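Local coordinates for tailspike protein (Siphovirus 9NA, PDB 3RIQ) that probably recognises Salmonella lipopolysaccharide as the phage receptor and cleaves its O-antigen chain as an endorhamnosidase, at residues Y92-F97 against L111-Q116; L172-L177 against W201-K206; I212-G217 against S240-E245; R224-D229 against N262-F267. One frame throughout, in Å; residues are numbered along the deposited sequence.

Interaction 1 of 4, residues Y92-F97 against L111-Q116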
loop_
_atom_site.group_PDB
_atom_site.type_symbol
_atom_site.label_atom_id
_atom_site.label_comp_id
_atom_site.label_asym_id
_atom_site.label_seq_id
_atom_site.Cartn_x
_atom_site.Cartn_y
_atom_site.Cartn_z
ATOM N N TYR A 92 21.103 30.788 15.564
ATOM C CA TYR A 92 21.607 30.746 14.194
ATOM C C TYR A 92 21.282 29.375 13.622
ATOM O O TYR A 92 21.535 28.351 14.273
ATOM C CB TYR A 92 23.136 30.958 14.182
ATOM C CG TYR A 92 23.522 32.382 14.504
ATOM C CD1 TYR A 92 23.607 33.353 13.484
ATOM C CD2 TYR A 92 23.783 32.782 15.813
ATOM C CE1 TYR A 92 23.971 34.679 13.771
ATOM C CE2 TYR A 92 24.119 34.085 16.100
ATOM C CZ TYR A 92 24.208 35.034 15.082
ATOM O OH TYR A 92 24.565 36.332 15.401
ATOM N N THR A 93 20.694 29.354 12.419
ATOM C CA THR A 93 20.435 28.090 11.739
ATOM C C THR A 93 21.052 28.073 10.367
ATOM O O THR A 93 21.211 29.128 9.731
ATOM C CB THR A 93 18.929 27.752 11.602
ATOM O OG1 THR A 93 18.272 28.706 10.733
ATOM C CG2 THR A 93 18.262 27.721 12.994
ATOM N N VAL A 94 21.422 26.876 9.914
ATOM C CA VAL A 94 21.820 26.653 8.498
ATOM C C VAL A 94 20.587 26.283 7.659
ATOM O O VAL A 94 19.750 25.498 8.124
ATOM C CB VAL A 94 22.971 25.588 8.385
ATOM C CG1 VAL A 94 22.549 24.183 8.902
ATOM C CG2 VAL A 94 23.456 25.474 6.934
ATOM N N TYR A 95 20.432 26.908 6.486
ATOM C CA TYR A 95 19.281 26.679 5.623
ATOM C C TYR A 95 19.769 26.202 4.273
ATOM O O TYR A 95 20.350 26.976 3.499
ATOM C CB TYR A 95 18.453 27.957 5.494
ATOM C CG TYR A 95 17.156 27.729 4.728
ATOM C CD1 TYR A 95 16.192 26.852 5.217
ATOM C CD2 TYR A 95 16.892 28.398 3.542
ATOM C CE1 TYR A 95 15.018 26.622 4.517
ATOM C CE2 TYR A 95 15.681 28.196 2.827
ATOM C CZ TYR A 95 14.757 27.286 3.336
ATOM O OH TYR A 95 13.575 27.057 2.685
ATOM N N ARG A 96 19.566 24.919 3.993
ATOM C CA ARG A 96 20.266 24.284 2.845
ATOM C C ARG A 96 19.469 24.293 1.529
ATOM O O ARG A 96 19.693 23.432 0.679
ATOM C CB ARG A 96 20.620 22.824 3.207
ATOM C CG ARG A 96 21.686 22.689 4.312
ATOM C CD ARG A 96 22.021 21.243 4.608
ATOM N NE ARG A 96 23.152 21.106 5.535
ATOM C CZ ARG A 96 24.439 21.271 5.203
ATOM N NH1 ARG A 96 24.786 21.567 3.945
ATOM N NH2 ARG A 96 25.390 21.134 6.120
ATOM N N PHE A 97 18.542 25.242 1.375
ATOM C CA PHE A 97 17.615 25.252 0.231
ATOM C C PHE A 97 17.540 26.611 -0.442
ATOM O O PHE A 97 17.711 27.649 0.185
ATOM C CB PHE A 97 16.217 24.737 0.654
ATOM C CG PHE A 97 16.296 23.391 1.317
ATOM C CD1 PHE A 97 16.311 22.213 0.549
ATOM C CD2 PHE A 97 16.482 23.299 2.711
ATOM C CE1 PHE A 97 16.471 20.965 1.149
ATOM C CE2 PHE A 97 16.646 22.070 3.326
ATOM C CZ PHE A 97 16.648 20.885 2.531
ATOM N N LEU A 111 27.428 28.217 3.964
ATOM C CA LEU A 111 27.939 29.075 5.050
ATOM C C LEU A 111 27.201 30.417 5.145
ATOM O O LEU A 111 26.823 30.864 6.254
ATOM C CB LEU A 111 29.445 29.310 4.889
ATOM C CG LEU A 111 30.083 30.196 5.959
ATOM C CD1 LEU A 111 30.011 29.549 7.335
ATOM C CD2 LEU A 111 31.526 30.430 5.563
ATOM N N ALA A 112 26.964 31.046 3.991
ATOM C CA ALA A 112 26.243 32.342 3.945
ATOM C C ALA A 112 24.748 32.265 4.335
ATOM O O ALA A 112 24.103 33.307 4.628
ATOM C CB ALA A 112 26.423 33.009 2.600
ATOM N N SER A 113 24.189 31.048 4.376
ATOM C CA SER A 113 22.795 30.874 4.793
ATOM C C SER A 113 22.650 30.907 6.310
ATOM O O SER A 113 21.536 30.955 6.810
ATOM C CB SER A 113 22.235 29.538 4.279
ATOM O OG SER A 113 22.593 28.456 5.137
ATOM N N VAL A 114 23.766 30.866 7.040
ATOM C CA VAL A 114 23.683 30.823 8.508
ATOM C C VAL A 114 23.238 32.182 9.082
ATOM O O VAL A 114 23.928 33.202 8.922
ATOM C CB VAL A 114 25.011 30.346 9.154
ATOM C CG1 VAL A 114 24.949 30.504 10.710
ATOM C CG2 VAL A 114 25.351 28.939 8.685
ATOM N N ALA A 115 22.090 32.177 9.752
ATOM C CA ALA A 115 21.399 33.391 10.190
ATOM C C ALA A 115 20.450 33.044 11.320
ATOM O O ALA A 115 19.971 31.901 11.413
ATOM C CB ALA A 115 20.620 34.020 9.035
ATOM N N GLN A 116 20.174 34.014 12.183
ATOM C CA GLN A 116 19.177 33.811 13.248
ATOM C C GLN A 116 17.759 33.646 12.710
ATOM O O GLN A 116 17.245 34.513 11.991
ATOM C CB GLN A 116 19.236 34.964 14.259
ATOM C CG GLN A 116 20.430 34.841 15.157
ATOM C CD GLN A 116 20.492 35.946 16.189
ATOM O OE1 GLN A 116 20.840 37.084 15.865
ATOM N NE2 GLN A 116 20.171 35.610 17.444
#

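Interaction 2 of 4, residues L172-L177 against W201-K206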
loop_
_atom_site.group_PDB
_atom_site.type_symbol
_atom_site.label_atom_id
_atom_site.label_comp_id
_atom_site.label_asym_id
_atom_site.label_seq_id
_atom_site.Cartn_x
_atom_site.Cartn_y
_atom_site.Cartn_z
ATOM N N LEU A 172 14.305 6.914 30.327
ATOM C CA LEU A 172 13.868 5.740 31.132
ATOM C C LEU A 172 12.335 5.659 31.256
ATOM O O LEU A 172 11.790 5.340 32.341
ATOM C CB LEU A 172 14.538 5.668 32.532
ATOM C CG LEU A 172 16.057 5.415 32.525
ATOM C CD1 LEU A 172 16.567 5.409 33.978
ATOM C CD2 LEU A 172 16.387 4.072 31.875
ATOM N N CYS A 173 11.642 5.956 30.152
ATOM C CA CYS A 173 10.207 5.883 30.121
ATOM C C CYS A 173 9.734 4.643 29.389
ATOM O O CYS A 173 10.467 4.082 28.552
ATOM C CB CYS A 173 9.609 7.129 29.425
ATOM S SG CYS A 173 9.873 8.691 30.383
ATOM N N ASN A 174 8.482 4.264 29.644
ATOM C CA ASN A 174 7.836 3.159 28.905
ATOM C C ASN A 174 6.387 3.541 28.634
ATOM O O ASN A 174 5.781 4.329 29.385
ATOM C CB ASN A 174 7.842 1.862 29.715
ATOM C CG ASN A 174 9.234 1.379 30.029
ATOM O OD1 ASN A 174 9.905 0.766 29.185
ATOM N ND2 ASN A 174 9.689 1.669 31.263
ATOM N N HIS A 175 5.839 2.978 27.562
ATOM C CA HIS A 175 4.446 3.218 27.180
ATOM C C HIS A 175 4.132 4.701 27.102
ATOM O O HIS A 175 3.048 5.155 27.537
ATOM C CB HIS A 175 3.486 2.413 28.057
ATOM C CG HIS A 175 3.663 0.933 27.887
ATOM N ND1 HIS A 175 3.173 0.250 26.793
ATOM C CD2 HIS A 175 4.360 0.035 28.617
ATOM C CE1 HIS A 175 3.524 -1.022 26.881
ATOM N NE2 HIS A 175 4.254 -1.175 27.976
ATOM N N ILE A 176 5.078 5.463 26.546
ATOM C CA ILE A 176 4.783 6.854 26.178
ATOM C C ILE A 176 4.128 6.845 24.794
ATOM O O ILE A 176 4.682 6.302 23.830
ATOM C CB ILE A 176 6.079 7.711 26.128
ATOM C CG1 ILE A 176 6.842 7.619 27.476
ATOM C CG2 ILE A 176 5.732 9.136 25.725
ATOM C CD1 ILE A 176 6.079 8.132 28.678
ATOM N N LEU A 177 2.943 7.449 24.691
ATOM C CA LEU A 177 2.301 7.633 23.373
ATOM C C LEU A 177 2.274 9.098 23.041
ATOM O O LEU A 177 1.708 9.881 23.812
ATOM C CB LEU A 177 0.852 7.091 23.423
ATOM C CG LEU A 177 -0.012 7.423 22.196
ATOM C CD1 LEU A 177 0.565 6.781 20.881
ATOM C CD2 LEU A 177 -1.435 6.902 22.453
ATOM N N TRP A 201 15.162 -2.654 28.655
ATOM C CA TRP A 201 14.861 -2.111 27.322
ATOM C C TRP A 201 13.584 -1.318 27.407
ATOM O O TRP A 201 12.582 -1.816 27.933
ATOM C CB TRP A 201 14.720 -3.251 26.293
ATOM C CG TRP A 201 16.017 -3.952 26.128
ATOM C CD1 TRP A 201 16.581 -4.904 26.970
ATOM C CD2 TRP A 201 16.947 -3.748 25.085
ATOM N NE1 TRP A 201 17.810 -5.294 26.485
ATOM C CE2 TRP A 201 18.066 -4.593 25.340
ATOM C CE3 TRP A 201 16.966 -2.920 23.953
ATOM C CZ2 TRP A 201 19.183 -4.639 24.499
ATOM C CZ3 TRP A 201 18.078 -2.985 23.098
ATOM C CH2 TRP A 201 19.180 -3.826 23.392
ATOM N N GLY A 202 13.601 -0.077 26.937
ATOM C CA GLY A 202 12.347 0.717 26.876
ATOM C C GLY A 202 11.331 0.052 25.950
ATOM O O GLY A 202 11.712 -0.571 24.962
ATOM N N THR A 203 10.048 0.132 26.286
ATOM C CA THR A 203 9.036 -0.508 25.448
ATOM C C THR A 203 7.736 0.267 25.408
ATOM O O THR A 203 7.485 1.052 26.315
ATOM C CB THR A 203 8.809 -1.985 25.834
ATOM O OG1 THR A 203 8.209 -2.684 24.737
ATOM C CG2 THR A 203 7.914 -2.104 27.071
ATOM N N GLY A 204 6.943 0.046 24.351
ATOM C CA GLY A 204 5.658 0.709 24.228
ATOM C C GLY A 204 5.724 2.180 23.852
ATOM O O GLY A 204 4.709 2.849 23.901
ATOM N N ASN A 205 6.914 2.697 23.521
ATOM C CA ASN A 205 7.111 4.117 23.265
ATOM C C ASN A 205 6.882 4.335 21.779
ATOM O O ASN A 205 7.508 3.664 20.911
ATOM C CB ASN A 205 8.517 4.530 23.645
ATOM C CG ASN A 205 8.749 4.437 25.139
ATOM O OD1 ASN A 205 7.861 4.799 25.938
ATOM N ND2 ASN A 205 9.971 4.051 25.519
ATOM N N LYS A 206 5.951 5.214 21.460
ATOM C CA LYS A 206 5.503 5.367 20.064
ATOM C C LYS A 206 5.093 6.797 19.719
ATOM O O LYS A 206 4.613 7.545 20.605
ATOM C CB LYS A 206 4.377 4.381 19.762
ATOM C CG LYS A 206 3.077 4.633 20.383
ATOM C CD LYS A 206 2.130 3.468 20.058
ATOM C CE LYS A 206 2.712 2.163 20.626
ATOM N NZ LYS A 206 1.878 0.992 20.412
HETATM O O HOH W 1 12.129 -0.458 30.462
HETATM O O HOH W 2 2.105 0.898 24.664
#

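Interaction 3 of 4, residues I212-G217 against S240-E245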
loop_
_atom_site.group_PDB
_atom_site.type_symbol
_atom_site.label_atom_id
_atom_site.label_comp_id
_atom_site.label_asym_id
_atom_site.label_seq_id
_atom_site.Cartn_x
_atom_site.Cartn_y
_atom_site.Cartn_z
ATOM N N ILE A 212 6.967 16.635 11.986
ATOM C CA ILE A 212 8.096 17.247 12.698
ATOM C C ILE A 212 9.017 17.837 11.633
ATOM O O ILE A 212 9.339 17.153 10.646
ATOM C CB ILE A 212 8.832 16.152 13.547
ATOM C CG1 ILE A 212 7.913 15.727 14.727
ATOM C CG2 ILE A 212 10.217 16.655 14.032
ATOM C CD1 ILE A 212 8.346 14.475 15.407
ATOM N N LYS A 213 9.465 19.072 11.861
ATOM C CA LYS A 213 10.218 19.863 10.884
ATOM C C LYS A 213 11.569 20.290 11.427
ATOM O O LYS A 213 11.680 20.707 12.595
ATOM C CB LYS A 213 9.435 21.135 10.538
ATOM C CG LYS A 213 7.996 20.872 10.146
ATOM C CD LYS A 213 7.277 22.178 9.731
ATOM C CE LYS A 213 5.814 21.866 9.421
ATOM N NZ LYS A 213 5.032 23.068 8.940
ATOM N N TYR A 214 12.598 20.205 10.586
ATOM C CA TYR A 214 13.947 20.685 10.960
ATOM C C TYR A 214 14.494 19.998 12.230
ATOM O O TYR A 214 14.262 18.806 12.421
ATOM C CB TYR A 214 14.040 22.232 10.990
ATOM C CG TYR A 214 13.704 22.837 9.640
ATOM C CD1 TYR A 214 14.646 22.822 8.596
ATOM C CD2 TYR A 214 12.443 23.400 9.383
ATOM C CE1 TYR A 214 14.342 23.349 7.322
ATOM C CE2 TYR A 214 12.110 23.955 8.105
ATOM C CZ TYR A 214 13.073 23.912 7.084
ATOM O OH TYR A 214 12.780 24.441 5.852
ATOM N N GLY A 215 15.250 20.735 13.052
ATOM C CA GLY A 215 16.087 20.102 14.087
ATOM C C GLY A 215 17.357 19.532 13.525
ATOM O O GLY A 215 17.409 19.123 12.355
ATOM N N SER A 216 18.414 19.527 14.327
ATOM C CA SER A 216 19.708 19.009 13.830
ATOM C C SER A 216 19.752 17.483 13.792
ATOM O O SER A 216 20.693 16.924 13.216
ATOM C CB SER A 216 20.889 19.539 14.684
ATOM O OG SER A 216 20.734 19.066 16.031
ATOM N N GLY A 217 18.776 16.826 14.437
ATOM C CA GLY A 217 18.778 15.372 14.602
ATOM C C GLY A 217 17.779 14.660 13.691
ATOM O O GLY A 217 17.539 15.078 12.543
ATOM N N SER A 240 8.193 13.610 8.203
ATOM C CA SER A 240 9.464 14.115 8.746
ATOM C C SER A 240 10.041 15.032 7.683
ATOM O O SER A 240 10.362 14.562 6.562
ATOM C CB SER A 240 10.401 12.936 8.994
ATOM O OG SER A 240 11.685 13.388 9.376
ATOM N N TYR A 241 10.137 16.330 7.988
ATOM C CA TYR A 241 10.458 17.329 6.951
ATOM C C TYR A 241 11.751 18.072 7.224
ATOM O O TYR A 241 11.853 18.794 8.231
ATOM C CB TYR A 241 9.307 18.351 6.906
ATOM C CG TYR A 241 9.552 19.568 6.023
ATOM C CD1 TYR A 241 9.789 19.447 4.634
ATOM C CD2 TYR A 241 9.508 20.854 6.587
ATOM C CE1 TYR A 241 9.990 20.586 3.833
ATOM C CE2 TYR A 241 9.709 22.011 5.790
ATOM C CZ TYR A 241 9.938 21.848 4.410
ATOM O OH TYR A 241 10.112 22.939 3.576
ATOM N N ARG A 242 12.734 17.875 6.355
ATOM C CA ARG A 242 14.009 18.632 6.423
ATOM C C ARG A 242 14.760 18.555 7.762
ATOM O O ARG A 242 15.397 19.554 8.223
ATOM C CB ARG A 242 13.798 20.095 5.995
ATOM C CG ARG A 242 13.552 20.184 4.500
ATOM C CD ARG A 242 13.296 21.630 4.094
ATOM N NE ARG A 242 13.132 21.754 2.653
ATOM C CZ ARG A 242 12.941 22.917 2.049
ATOM N NH1 ARG A 242 12.974 24.047 2.780
ATOM N NH2 ARG A 242 12.801 22.964 0.729
ATOM N N VAL A 243 14.721 17.375 8.370
ATOM C CA VAL A 243 15.562 17.191 9.558
ATOM C C VAL A 243 17.052 17.145 9.168
ATOM O O VAL A 243 17.430 16.822 8.024
ATOM C CB VAL A 243 15.144 15.950 10.419
ATOM C CG1 VAL A 243 13.674 16.066 10.759
ATOM C CG2 VAL A 243 15.462 14.639 9.727
ATOM N N GLY A 244 17.904 17.479 10.135
ATOM C CA GLY A 244 19.360 17.533 9.874
ATOM C C GLY A 244 20.039 16.156 9.826
ATOM O O GLY A 244 21.168 16.044 9.288
ATOM N N GLU A 245 19.375 15.124 10.347
ATOM C CA GLU A 245 19.914 13.769 10.263
ATOM C C GLU A 245 18.959 12.900 9.441
ATOM O O GLU A 245 18.749 13.178 8.251
ATOM C CB GLU A 245 20.276 13.213 11.664
ATOM C CG GLU A 245 21.486 13.960 12.233
ATOM C CD GLU A 245 22.089 13.342 13.488
ATOM O OE1 GLU A 245 22.041 12.101 13.636
ATOM O OE2 GLU A 245 22.638 14.113 14.317
HETATM O O HOH W 3 10.381 25.318 5.111
#

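Interaction 4 of 4, residues R224-D229 against N262-F267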
loop_
_atom_site.group_PDB
_atom_site.type_symbol
_atom_site.label_atom_id
_atom_site.label_comp_id
_atom_site.label_asym_id
_atom_site.label_seq_id
_atom_site.Cartn_x
_atom_site.Cartn_y
_atom_site.Cartn_z
ATOM N N ARG A 224 17.977 2.048 22.895
ATOM C CA ARG A 224 17.737 0.871 23.768
ATOM C C ARG A 224 16.241 0.629 24.013
ATOM O O ARG A 224 15.791 0.481 25.179
ATOM C CB ARG A 224 18.535 0.932 25.108
ATOM C CG ARG A 224 18.739 -0.450 25.709
ATOM C CD ARG A 224 19.612 -0.409 26.999
ATOM N NE ARG A 224 19.710 -1.778 27.557
ATOM C CZ ARG A 224 20.590 -2.701 27.163
ATOM N NH1 ARG A 224 21.527 -2.415 26.252
ATOM N NH2 ARG A 224 20.587 -3.918 27.732
ATOM N N ASN A 225 15.474 0.624 22.913
ATOM C CA ASN A 225 14.050 0.238 22.946
ATOM C C ASN A 225 13.863 -1.133 22.296
ATOM O O ASN A 225 14.547 -1.459 21.310
ATOM C CB ASN A 225 13.150 1.283 22.249
ATOM C CG ASN A 225 12.782 2.454 23.163
ATOM O OD1 ASN A 225 11.580 2.741 23.362
ATOM N ND2 ASN A 225 13.790 3.140 23.729
ATOM N N ASP A 226 12.951 -1.935 22.856
ATOM C CA ASP A 226 12.581 -3.241 22.300
ATOM C C ASP A 226 11.076 -3.369 22.380
ATOM O O ASP A 226 10.502 -3.363 23.489
ATOM C CB ASP A 226 13.285 -4.343 23.101
ATOM C CG ASP A 226 13.065 -5.738 22.530
ATOM O OD1 ASP A 226 12.174 -5.943 21.654
ATOM O OD2 ASP A 226 13.829 -6.658 22.967
ATOM N N GLY A 227 10.436 -3.474 21.224
ATOM C CA GLY A 227 8.976 -3.614 21.201
ATOM C C GLY A 227 8.436 -4.952 21.705
ATOM O O GLY A 227 7.220 -5.129 21.823
ATOM N N GLY A 228 9.336 -5.901 21.992
ATOM C CA GLY A 228 8.941 -7.274 22.335
ATOM C C GLY A 228 8.465 -8.034 21.105
ATOM O O GLY A 228 8.330 -7.443 20.042
ATOM N N ASP A 229 8.193 -9.337 21.221
ATOM C CA ASP A 229 7.501 -9.996 20.101
ATOM C C ASP A 229 6.165 -9.276 19.802
ATOM O O ASP A 229 5.698 -9.283 18.662
ATOM C CB ASP A 229 7.333 -11.490 20.354
ATOM C CG ASP A 229 8.663 -12.214 20.266
ATOM O OD1 ASP A 229 9.498 -11.819 19.408
ATOM O OD2 ASP A 229 8.907 -13.127 21.089
ATOM N N ASN A 262 18.293 -1.205 19.139
ATOM C CA ASN A 262 16.835 -1.329 19.208
ATOM C C ASN A 262 16.335 -2.544 18.462
ATOM O O ASN A 262 16.940 -2.934 17.467
ATOM C CB ASN A 262 16.157 -0.074 18.631
ATOM C CG ASN A 262 16.635 1.188 19.303
ATOM O OD1 ASN A 262 16.036 1.634 20.292
ATOM N ND2 ASN A 262 17.732 1.783 18.777
ATOM N N TYR A 263 15.199 -3.079 18.919
ATOM C CA TYR A 263 14.641 -4.337 18.438
ATOM C C TYR A 263 13.149 -4.295 18.316
ATOM O O TYR A 263 12.466 -3.605 19.096
ATOM C CB TYR A 263 14.974 -5.502 19.422
ATOM C CG TYR A 263 16.438 -5.886 19.425
ATOM C CD1 TYR A 263 16.910 -6.931 18.620
ATOM C CD2 TYR A 263 17.361 -5.203 20.223
ATOM C CE1 TYR A 263 18.260 -7.269 18.586
ATOM C CE2 TYR A 263 18.708 -5.544 20.214
ATOM C CZ TYR A 263 19.152 -6.584 19.381
ATOM O OH TYR A 263 20.465 -6.917 19.349
ATOM N N ARG A 264 12.629 -5.017 17.324
ATOM C CA ARG A 264 11.199 -5.329 17.297
ATOM C C ARG A 264 10.240 -4.126 17.337
ATOM O O ARG A 264 9.257 -4.097 18.101
ATOM C CB ARG A 264 10.868 -6.368 18.400
ATOM C CG ARG A 264 11.536 -7.713 18.069
ATOM C CD ARG A 264 11.234 -8.802 19.092
ATOM N NE ARG A 264 11.750 -8.536 20.434
ATOM C CZ ARG A 264 11.937 -9.478 21.365
ATOM N NH1 ARG A 264 11.615 -10.746 21.113
ATOM N NH2 ARG A 264 12.429 -9.150 22.552
ATOM N N LEU A 265 10.566 -3.099 16.549
ATOM C CA LEU A 265 9.698 -1.920 16.437
ATOM C C LEU A 265 8.917 -1.990 15.125
ATOM O O LEU A 265 9.256 -2.790 14.215
ATOM C CB LEU A 265 10.545 -0.632 16.477
ATOM C CG LEU A 265 11.338 -0.469 17.791
ATOM C CD1 LEU A 265 12.306 0.727 17.685
ATOM C CD2 LEU A 265 10.401 -0.263 19.000
ATOM N N VAL A 266 7.884 -1.147 15.024
ATOM C CA VAL A 266 7.106 -1.004 13.788
ATOM C C VAL A 266 7.228 0.420 13.268
ATOM O O VAL A 266 7.021 1.384 14.030
ATOM C CB VAL A 266 5.601 -1.304 14.043
ATOM C CG1 VAL A 266 4.788 -1.067 12.736
ATOM C CG2 VAL A 266 5.402 -2.736 14.543
ATOM N N PHE A 267 7.597 0.545 11.989
ATOM C CA PHE A 267 7.639 1.828 11.302
ATOM C C PHE A 267 6.664 1.702 10.144
ATOM O O PHE A 267 6.937 0.951 9.183
ATOM C CB PHE A 267 9.063 2.124 10.798
ATOM C CG PHE A 267 10.095 2.136 11.906
ATOM C CD1 PHE A 267 10.300 3.294 12.655
ATOM C CD2 PHE A 267 10.815 0.963 12.263
ATOM C CE1 PHE A 267 11.245 3.309 13.690
ATOM C CE2 PHE A 267 11.753 0.976 13.326
ATOM C CZ PHE A 267 11.964 2.150 14.030
HETATM O O HOH W 4 11.415 -13.828 22.051
#

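Interaction 1 of 4, residues Y92-F97 against L111-Q116
Gln116 lays its side chain over the ring of Tyr92. Its CG stands 3.6 Å from the centroid of the Tyr92 ring and 5° off the ring normal, a CH-pi contact over the centre of the face. The Gln116 amide follows and stacks on the ring, the two planes 18° apart. Gln116 NE2 also bonds to Thr90 O, which limits how the amide can turn. Val114 reaches both ways along the other segment. Its CG1 meets Tyr92 CB at 3.9 Å, and its CG2 lies 4.1 Å from Val94 CB. Between these side chains the backbones form an antiparallel hydrogen-bonded pair, with Thr93 N 2.8 Å from Ala115 O. Ser113 then takes over from the strand. Its OG sits between its own backbone N and carbonyl carbon (chi1 83°) and accepts Tyr95 N at 3.0 Å. The same OG is bonded to Val110 O. Strands 92-93 and 115-116 make a small two-stranded antiparallel sheet. Helix 137-140 packs on Tyr92 through Asn138 and Val139, and Val94 touches Val110 of helix 107-112. Tyr95 OH reaches out to Arg242 near the end of strand 238-241.

Interaction 2 of 4, residues L172-L177 against W201-K206
Asn205 grips the segment 172-177 with both ends of its amide. ND2 donates to Cys173 O at 3.1 Å, a nearly straight bond that lies in the amide plane, and also bonds to Asn225 OD1. OD1 accepts Ile176 N at 2.9 Å, in the plane of its carbonyl group. CG of Asn205 is anti to the carbonyl carbon (chi1 -67°), which sets it toward segment 172-177. Ile176 CG1 lies against OD1 of Asn205 at 3.4 Å. Asn205 and Ile176 are both buried and both touch Phe193. A backbone bond from Lys206 N to Ile176 O continues the pairing, and with the two amide bonds it makes this end the tight one.

Here two successive turns of the right-handed beta-helix meet in parallel, and the chain turns a corner at His175. The backbone N of His175 bonds to Thr203 O at 2.8 Å. Gly204 has no side chain, and its CA lies over the face of the His175 ring, 4.0 Å from the centroid.

The other side is looser and holds ordered water. Asn174 OD1 takes Thr203 N on a lone pair at 3.0 Å. It also accepts a water that donates to Trp201 O at 2.9 Å. A second water lies between His175 ND1 and Gly204 O, its bond to Gly204 O weak. This side is not all solvent: His175 packs on Asn183 of the second subunit.

Interaction 3 of 4, residues I212-G217 against S240-E245
Tyr214 and Arg242 lie side by side. Arg242 CB touches the rim carbon CE1 of Tyr214 at 3.6 Å. The arginine runs extended from CG to NE, and its NH1 donates to Tyr214 OH at 3.1 Å, near the guanidinium plane. The plane of the Tyr241 ring is at 70° to that of Tyr214, an oblique pair, and the CE2 atoms of Tyr214 and Tyr241 are 3.9 Å apart. One face of the Tyr241 ring carries Arg242 CG, and Lys213 CG lies at its edge. A water sits in the plane of both rings and joins the hydroxyls, 2.7 Å from Tyr214 OH.

The backbone sets these groups. Strands 211-214 and 238-241 pair in parallel, in neighbouring turns of the beta-helix, with Tyr241 N bonded to Ile212 O at 2.9 Å. Tyr214 N bonds to Tyr241 O at 2.8 Å. Past the strands the register shifts by one at Tyr214, nearest Val243, and is regained at Ser216 and Gly244; Gly244 N bonds to Gly215 O at 2.8 Å.

Further out, Gln274 OE1 takes Arg242 NE, Tyr95 OH takes NH1, and Phe97 makes a cation-pi contact with Arg242. Asp230 and Asp232 of the third subunit form salt bridges with Lys213 NZ, and Asp229 of that subunit a long, weak ion pair with Arg242 NH2. Arg242 thus places its charge among phenol oxygens and aromatic rings, which may polarise Tyr214 OH.

Interaction 4 of 4, residues R224-D229 against N262-F267
Arg264 lies against the turn of residues 226-229. Its CB meets Gly228 O at 3.2 Å. CG passes the same oxygen, and CD comes within 3.3 Å of Gly228 O. The chain bends at chi3 (-64°), which places NE beside Asp226. NE donates to Asp226 OD1 at 2.9 Å, on the syn lone pair and near the guanidinium plane. NH2 donates to Asp226 OD2 at 2.9 Å. This is a side-on, two-nitrogen grip, with the carboxylate turned 34° from the guanidinium. NH1 reaches Asp229 OD1 at 2.9 Å, a weak bond by its angle but part of a salt bridge. That carboxylate stands almost square to the guanidinium, at 89°. The peptide from Gly228 C to Asp229 N lies over one guanidinium face. A water bridges NH1 and Asp229 OD2.

Asp226 OD1 has a second donor, Gly228 N at 2.9 Å, which makes an Asx turn and holds the carboxylate in place. Gly227 N bonds to Tyr263 O at 2.9 Å. Asn262 OD1 accepts Asn225 N at 2.9 Å, the donor lying above its carbonyl plane. The touching residues, from neighbouring turns of the beta-helix, precede strands 234-236 and 266-273.

Two carboxylates share one arginine, so Arg264 alone would not balance their charge. Arg242 of the second subunit makes a long, weak ion pair with Asp229 and may offset part of the remainder.

In the fold
From the N terminus, interaction 1 comes first and closes a short loop holding helix 107-112 in an excursion from the beta-helix. Interaction 2 follows in series, closes the stretch through strand 184-194 and joins the starts of strands 176-179 and 206-208. Interactions 3 and 4 cross, their segments alternating along the chain: 212-217, 224-229, 240-245, 262-267. Interaction 3 ties strand 211-214 to strand 238-241, and interaction 4 ties the loop at 224-229 to the residues just before strand 266-273. Interaction 2 adjoins interaction 4 through Thr203 and Asp226. Interaction 1 meets interaction 3 where Tyr95 and Phe97 touch Arg242, which docks the excursion on the beta-helix.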